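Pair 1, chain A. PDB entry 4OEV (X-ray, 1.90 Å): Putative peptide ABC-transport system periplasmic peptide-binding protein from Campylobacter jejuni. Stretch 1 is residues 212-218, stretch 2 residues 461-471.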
# COMPACT_ATOMS: atom_id res chain seq x y z
N ILE A 212 10.55 21.84 -6.43
CA ILE A 212 10.87 20.47 -6.02
C ILE A 212 11.73 19.80 -7.08
O ILE A 212 11.75 20.23 -8.24
CB ILE A 212 9.58 19.60 -5.77
CG1 ILE A 212 8.71 19.54 -7.01
CG2 ILE A 212 8.78 20.16 -4.62
CD1 ILE A 212 7.43 18.60 -6.82
N ASP A 213 12.45 18.76 -6.68
CA ASP A 213 13.38 18.04 -7.56
C ASP A 213 12.76 16.86 -8.26
O ASP A 213 13.25 16.42 -9.28
CB ASP A 213 14.60 17.51 -6.76
CG ASP A 213 15.55 18.61 -6.37
OD1 ASP A 213 15.96 19.38 -7.27
OD2 ASP A 213 15.94 18.67 -5.17
N ALA A 214 11.73 16.29 -7.65
CA ALA A 214 11.14 15.03 -8.12
C ALA A 214 9.75 14.85 -7.56
O ALA A 214 9.48 15.27 -6.44
CB ALA A 214 12.01 13.84 -7.70
N ALA A 215 8.91 14.16 -8.34
CA ALA A 215 7.55 13.77 -7.93
C ALA A 215 7.06 12.63 -8.81
O ALA A 215 7.50 12.50 -9.98
CB ALA A 215 6.59 14.92 -8.01
N LEU A 216 6.14 11.80 -8.30
CA LEU A 216 5.42 10.90 -9.21
C LEU A 216 4.31 11.71 -9.86
O LEU A 216 3.59 12.46 -9.18
CB LEU A 216 4.79 9.70 -8.50
CG LEU A 216 5.76 8.80 -7.77
CD1 LEU A 216 4.94 7.62 -7.10
CD2 LEU A 216 6.78 8.30 -8.74
N ILE A 217 4.18 11.57 -11.17
CA ILE A 217 3.23 12.37 -11.96
C ILE A 217 2.22 11.52 -12.75
O ILE A 217 2.61 10.64 -13.53
CB ILE A 217 3.99 13.29 -12.95
CG1 ILE A 217 4.91 14.23 -12.21
CG2 ILE A 217 2.99 14.07 -13.84
CD1 ILE A 217 4.21 15.13 -11.17
N ASP A 218 0.93 11.79 -12.56
CA ASP A 218 -0.08 11.06 -13.33
C ASP A 218 0.13 11.12 -14.84
O ASP A 218 0.53 12.14 -15.40
CB ASP A 218 -1.47 11.58 -13.04
CG ASP A 218 -2.52 10.67 -13.61
OD1 ASP A 218 -3.22 11.05 -14.57
OD2 ASP A 218 -2.64 9.54 -13.08
N ASP A 461 1.50 1.50 -13.91
CA ASP A 461 2.90 1.90 -13.88
C ASP A 461 2.95 3.29 -13.29
O ASP A 461 1.96 4.03 -13.30
CB ASP A 461 3.55 1.93 -15.25
CG ASP A 461 3.93 0.59 -15.74
OD1 ASP A 461 3.71 -0.38 -14.99
OD2 ASP A 461 4.49 0.50 -16.85
N PHE A 462 4.12 3.67 -12.79
CA PHE A 462 4.27 5.01 -12.26
C PHE A 462 5.32 5.73 -13.05
O PHE A 462 6.27 5.13 -13.54
CB PHE A 462 4.62 4.97 -10.76
CG PHE A 462 3.43 4.71 -9.89
CD1 PHE A 462 2.63 5.77 -9.49
CD2 PHE A 462 3.11 3.44 -9.49
CE1 PHE A 462 1.48 5.57 -8.71
CE2 PHE A 462 1.95 3.21 -8.70
CZ PHE A 462 1.16 4.27 -8.31
N ALA A 463 5.13 7.04 -13.16
CA ALA A 463 6.10 7.88 -13.84
C ALA A 463 6.81 8.75 -12.81
O ALA A 463 6.21 9.67 -12.25
CB ALA A 463 5.40 8.76 -14.94
N LEU A 464 8.08 8.43 -12.54
CA LEU A 464 8.89 9.29 -11.70
C LEU A 464 9.48 10.40 -12.53
O LEU A 464 10.35 10.17 -13.40
CB LEU A 464 10.01 8.49 -10.99
CG LEU A 464 11.02 9.32 -10.19
CD1 LEU A 464 10.35 10.32 -9.26
CD2 LEU A 464 11.95 8.37 -9.41
N VAL A 465 9.03 11.62 -12.27
CA VAL A 465 9.56 12.71 -13.07
C VAL A 465 10.61 13.48 -12.29
O VAL A 465 10.34 13.93 -11.17
CB VAL A 465 8.50 13.69 -13.54
CG1 VAL A 465 9.16 14.76 -14.38
CG2 VAL A 465 7.42 12.96 -14.34
N TYR A 466 11.78 13.66 -12.85
CA TYR A 466 12.85 14.21 -12.02
C TYR A 466 13.72 15.25 -12.73
O TYR A 466 14.11 15.11 -13.90
CB TYR A 466 13.73 13.06 -11.45
CG TYR A 466 14.41 12.25 -12.54
CD1 TYR A 466 13.75 11.16 -13.14
CD2 TYR A 466 15.66 12.60 -13.01
CE1 TYR A 466 14.35 10.46 -14.18
CE2 TYR A 466 16.27 11.89 -14.04
CZ TYR A 466 15.60 10.81 -14.61
OH TYR A 466 16.19 10.12 -15.63
N ASN A 467 14.04 16.30 -11.99
CA ASN A 467 15.10 17.23 -12.40
C ASN A 467 16.32 16.48 -12.94
O ASN A 467 16.86 15.59 -12.28
CB ASN A 467 15.48 18.10 -11.21
CG ASN A 467 16.54 19.08 -11.55
OD1 ASN A 467 17.65 19.01 -11.03
ND2 ASN A 467 16.21 20.00 -12.44
N LYS A 468 16.73 16.82 -14.16
CA LYS A 468 17.73 16.06 -14.89
C LYS A 468 19.08 16.06 -14.18
O LYS A 468 19.97 15.29 -14.54
CB LYS A 468 17.91 16.64 -16.31
CG LYS A 468 18.44 15.63 -17.34
CD LYS A 468 17.55 14.39 -17.37
CE LYS A 468 17.81 13.52 -18.60
NZ LYS A 468 16.84 12.36 -18.63
N ASP A 469 19.25 16.97 -13.23
CA ASP A 469 20.48 17.03 -12.45
C ASP A 469 20.56 15.84 -11.50
O ASP A 469 21.61 15.60 -10.96
CB ASP A 469 20.57 18.34 -11.65
CG ASP A 469 20.79 19.56 -12.53
OD1 ASP A 469 21.46 19.44 -13.59
OD2 ASP A 469 20.24 20.63 -12.18
N LEU A 470 19.45 15.14 -11.28
CA LEU A 470 19.43 14.03 -10.30
C LEU A 470 20.11 12.74 -10.77
O LEU A 470 19.68 12.10 -11.73
CB LEU A 470 18.00 13.71 -9.91
CG LEU A 470 17.64 14.10 -8.48
CD1 LEU A 470 17.75 15.60 -8.34
CD2 LEU A 470 16.24 13.62 -8.13
N LYS A 471 21.14 12.34 -10.04
CA LYS A 471 21.87 11.11 -10.35
C LYS A 471 21.64 10.06 -9.26
O LYS A 471 21.36 10.41 -8.12
CB LYS A 471 23.37 11.37 -10.49
CG LYS A 471 23.86 11.79 -11.90
CD LYS A 471 23.10 12.97 -12.49
CE LYS A 471 23.60 13.35 -13.92
NZ LYS A 471 23.11 12.42 -15.00
O HOH W 1 2.47 7.95 -12.56

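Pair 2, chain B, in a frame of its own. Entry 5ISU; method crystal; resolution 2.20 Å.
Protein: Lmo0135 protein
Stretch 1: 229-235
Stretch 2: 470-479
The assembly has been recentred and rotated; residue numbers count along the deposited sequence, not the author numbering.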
# COMPACT_ATOMS: atom_id res chain seq x y z
N ILE B 229 11.64 11.78 20.54
CA ILE B 229 10.67 11.15 19.66
C ILE B 229 10.11 10.00 20.50
O ILE B 229 10.86 9.35 21.24
CB ILE B 229 11.29 10.61 18.36
CG1 ILE B 229 11.77 11.77 17.49
CG2 ILE B 229 10.26 9.81 17.56
CD1 ILE B 229 12.42 11.35 16.19
N ASN B 230 8.80 9.78 20.39
CA ASN B 230 8.11 8.73 21.16
C ASN B 230 7.69 7.51 20.34
O ASN B 230 7.45 6.45 20.90
CB ASN B 230 6.84 9.32 21.76
CG ASN B 230 7.11 10.48 22.68
OD1 ASN B 230 6.65 11.60 22.42
ND2 ASN B 230 7.88 10.25 23.73
N LEU B 231 7.58 7.68 19.02
CA LEU B 231 7.08 6.64 18.12
C LEU B 231 7.61 6.82 16.71
O LEU B 231 7.67 7.92 16.20
CB LEU B 231 5.53 6.71 18.06
CG LEU B 231 4.82 5.92 16.92
CD1 LEU B 231 5.11 4.43 17.01
CD2 LEU B 231 3.32 6.17 16.91
N LYS B 232 8.03 5.72 16.09
CA LYS B 232 8.52 5.76 14.72
C LYS B 232 8.68 4.36 14.17
O LYS B 232 8.70 3.37 14.92
CB LYS B 232 9.91 6.43 14.65
CG LYS B 232 10.99 5.63 15.37
CD LYS B 232 12.30 6.39 15.56
CE LYS B 232 12.98 6.72 14.25
NZ LYS B 232 13.39 5.51 13.48
N SER B 233 8.85 4.30 12.86
CA SER B 233 9.16 3.09 12.15
C SER B 233 10.66 2.81 12.28
O SER B 233 11.47 3.73 12.29
CB SER B 233 8.80 3.25 10.68
OG SER B 233 7.41 3.53 10.56
N ILE B 234 11.01 1.52 12.35
CA ILE B 234 12.37 1.05 12.50
C ILE B 234 12.71 0.11 11.35
O ILE B 234 11.86 -0.66 10.91
CB ILE B 234 12.52 0.25 13.83
CG1 ILE B 234 12.01 1.06 15.02
CG2 ILE B 234 13.96 -0.19 14.06
CD1 ILE B 234 12.67 2.41 15.20
N GLN B 235 13.94 0.17 10.85
CA GLN B 235 14.38 -0.75 9.82
C GLN B 235 14.81 -2.03 10.54
O GLN B 235 15.29 -1.98 11.69
CB GLN B 235 15.53 -0.15 9.01
CG GLN B 235 15.15 1.17 8.37
CD GLN B 235 13.89 1.04 7.54
OE1 GLN B 235 12.84 1.58 7.90
NE2 GLN B 235 13.96 0.25 6.48
N ALA B 470 6.33 -4.65 8.70
CA ALA B 470 6.89 -3.36 9.07
C ALA B 470 7.14 -3.46 10.57
O ALA B 470 6.61 -4.36 11.24
CB ALA B 470 5.92 -2.24 8.75
N VAL B 471 7.94 -2.54 11.10
CA VAL B 471 8.30 -2.53 12.53
C VAL B 471 8.20 -1.12 13.11
O VAL B 471 8.66 -0.16 12.48
CB VAL B 471 9.74 -3.02 12.76
CG1 VAL B 471 10.06 -3.13 14.24
CG2 VAL B 471 9.96 -4.37 12.10
N LEU B 472 7.58 -1.01 14.28
CA LEU B 472 7.46 0.24 15.01
C LEU B 472 8.11 0.11 16.38
O LEU B 472 8.12 -0.96 16.99
CB LEU B 472 6.01 0.57 15.32
CG LEU B 472 5.06 0.81 14.17
CD1 LEU B 472 3.66 0.90 14.74
CD2 LEU B 472 5.46 2.06 13.39
N ALA B 473 8.57 1.25 16.88
CA ALA B 473 9.10 1.35 18.21
C ALA B 473 8.23 2.41 18.88
O ALA B 473 8.08 3.52 18.35
CB ALA B 473 10.56 1.76 18.20
N LEU B 474 7.63 2.05 20.02
CA LEU B 474 6.76 2.94 20.79
C LEU B 474 7.26 3.06 22.22
O LEU B 474 7.35 2.06 22.92
CB LEU B 474 5.33 2.38 20.83
CG LEU B 474 4.33 3.15 21.71
CD1 LEU B 474 4.21 4.56 21.17
CD2 LEU B 474 2.94 2.51 21.80
N ASP B 475 7.54 4.29 22.66
CA ASP B 475 8.00 4.59 24.03
C ASP B 475 7.11 3.79 25.03
O ASP B 475 5.86 3.88 25.00
CB ASP B 475 7.97 6.11 24.23
CG ASP B 475 8.33 6.57 25.64
OD1 ASP B 475 8.31 5.77 26.61
OD2 ASP B 475 8.57 7.79 25.79
N SER B 476 7.77 3.01 25.89
CA SER B 476 7.10 2.13 26.86
C SER B 476 6.14 2.80 27.81
O SER B 476 5.31 2.12 28.38
CB SER B 476 8.11 1.26 27.64
OG SER B 476 8.59 0.23 26.80
N ARG B 477 6.24 4.11 27.97
CA ARG B 477 5.30 4.84 28.82
C ARG B 477 3.89 4.97 28.16
O ARG B 477 2.94 5.39 28.83
CB ARG B 477 5.82 6.25 29.10
CG ARG B 477 7.21 6.33 29.73
CD ARG B 477 7.63 7.77 29.95
NE ARG B 477 7.49 8.56 28.73
CZ ARG B 477 7.63 9.89 28.65
NH1 ARG B 477 7.95 10.61 29.72
NH2 ARG B 477 7.44 10.49 27.48
N TYR B 478 3.76 4.60 26.88
CA TYR B 478 2.48 4.72 26.18
C TYR B 478 1.74 3.39 26.05
O TYR B 478 2.31 2.39 25.63
CB TYR B 478 2.68 5.33 24.77
CG TYR B 478 3.15 6.76 24.78
CD1 TYR B 478 4.48 7.07 24.95
CD2 TYR B 478 2.24 7.82 24.61
CE1 TYR B 478 4.92 8.39 24.97
CE2 TYR B 478 2.67 9.14 24.61
CZ TYR B 478 4.02 9.42 24.80
OH TYR B 478 4.47 10.72 24.83
N GLY B 479 0.46 3.38 26.40
CA GLY B 479 -0.35 2.18 26.28
C GLY B 479 -1.37 2.35 25.16
O GLY B 479 -1.42 3.40 24.49
O HOH W 2 9.50 -1.13 9.37

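The sharpest difference lies where the second strand runs into its turn: pair 2 joins its stretches there through polar side chains, whereas pair 1 has a hydrocarbon contact. In pair 2, N230(B) ND2 donates to D475(B) OD2 at 3.3 Å, and the same carboxylate oxygen, D475(B) OD2, forms a salt bridge with R477(B) NE at 3.2 Å. In pair 1 the matching residues are D213(A), N467(A) and D469(A). D213(A) OD1 and N467(A) OD1 stand 4.1 Å apart without a hydrogen bond, both D213(A) carboxylate oxygens are satisfied elsewhere in the structure, and L470(A) CD1 packs on D213(A) CB at 4.0 Å. Y478(B), the counterpart of L470(A), instead brings its OH to 3.4 Å from N230(B) OD1.

Beneath this contrast the backbones agree to 0.5 Å RMSD over 14 central residues. Each pair sets a short strand antiparallel to a longer one, at 166° in pair 1 and 164° in pair 2, with the axes approaching to 4.8 Å in both. The same four backbone bonds recur. N467(A) N donates to D213(A) O and D475(B) N to N230(B) O, both at 2.8 Å. A215(A) and V465(A) exchange two bonds (N to O 3.2 Å, O to N 2.9 Å), as do K232(B) and A473(B) at the same lengths; I217(A) N reaches A463(A) O at 3.0 Å, and I234(B) N reaches V471(B) O at 2.9 Å. One water extends each ladder, donating to I217(A) O or I234(B) O and accepting from A463(A) N or V471(B) N. Type I turns follow, closed by L470(A) N to N467(A) O at 2.8 Å and Y478(B) N to D475(B) O at 2.9 Å.

On the face carrying A214(A), L216(A), L464(A) and Y466(A), bulk is distributed differently in the two pairs. A214(A) is small, and its CB meets Y466(A) CB at 4.2 Å; its counterpart L231(B) is large, and its CB meets L474(B) CD1 at 4.0 Å. One step on, the sizes reverse: L216(A) reaches F462(A) (CD1 to CD1, 3.8 Å) and L464(A) (CD2 to CB, 3.9 Å), while S233(B) offers OG at 3.7 Å from L472(B) CD2.

The isoleucines I217(A) and I234(B) share m,m rotamers yet meet different partners: I217(A) CG1 touches V465(A) CG2 at 3.5 Å, and I234(B) CG1 touches A473(B) CB at 3.6 Å. The two matched positions thus achieve similar closeness with a branched valine or a single methyl.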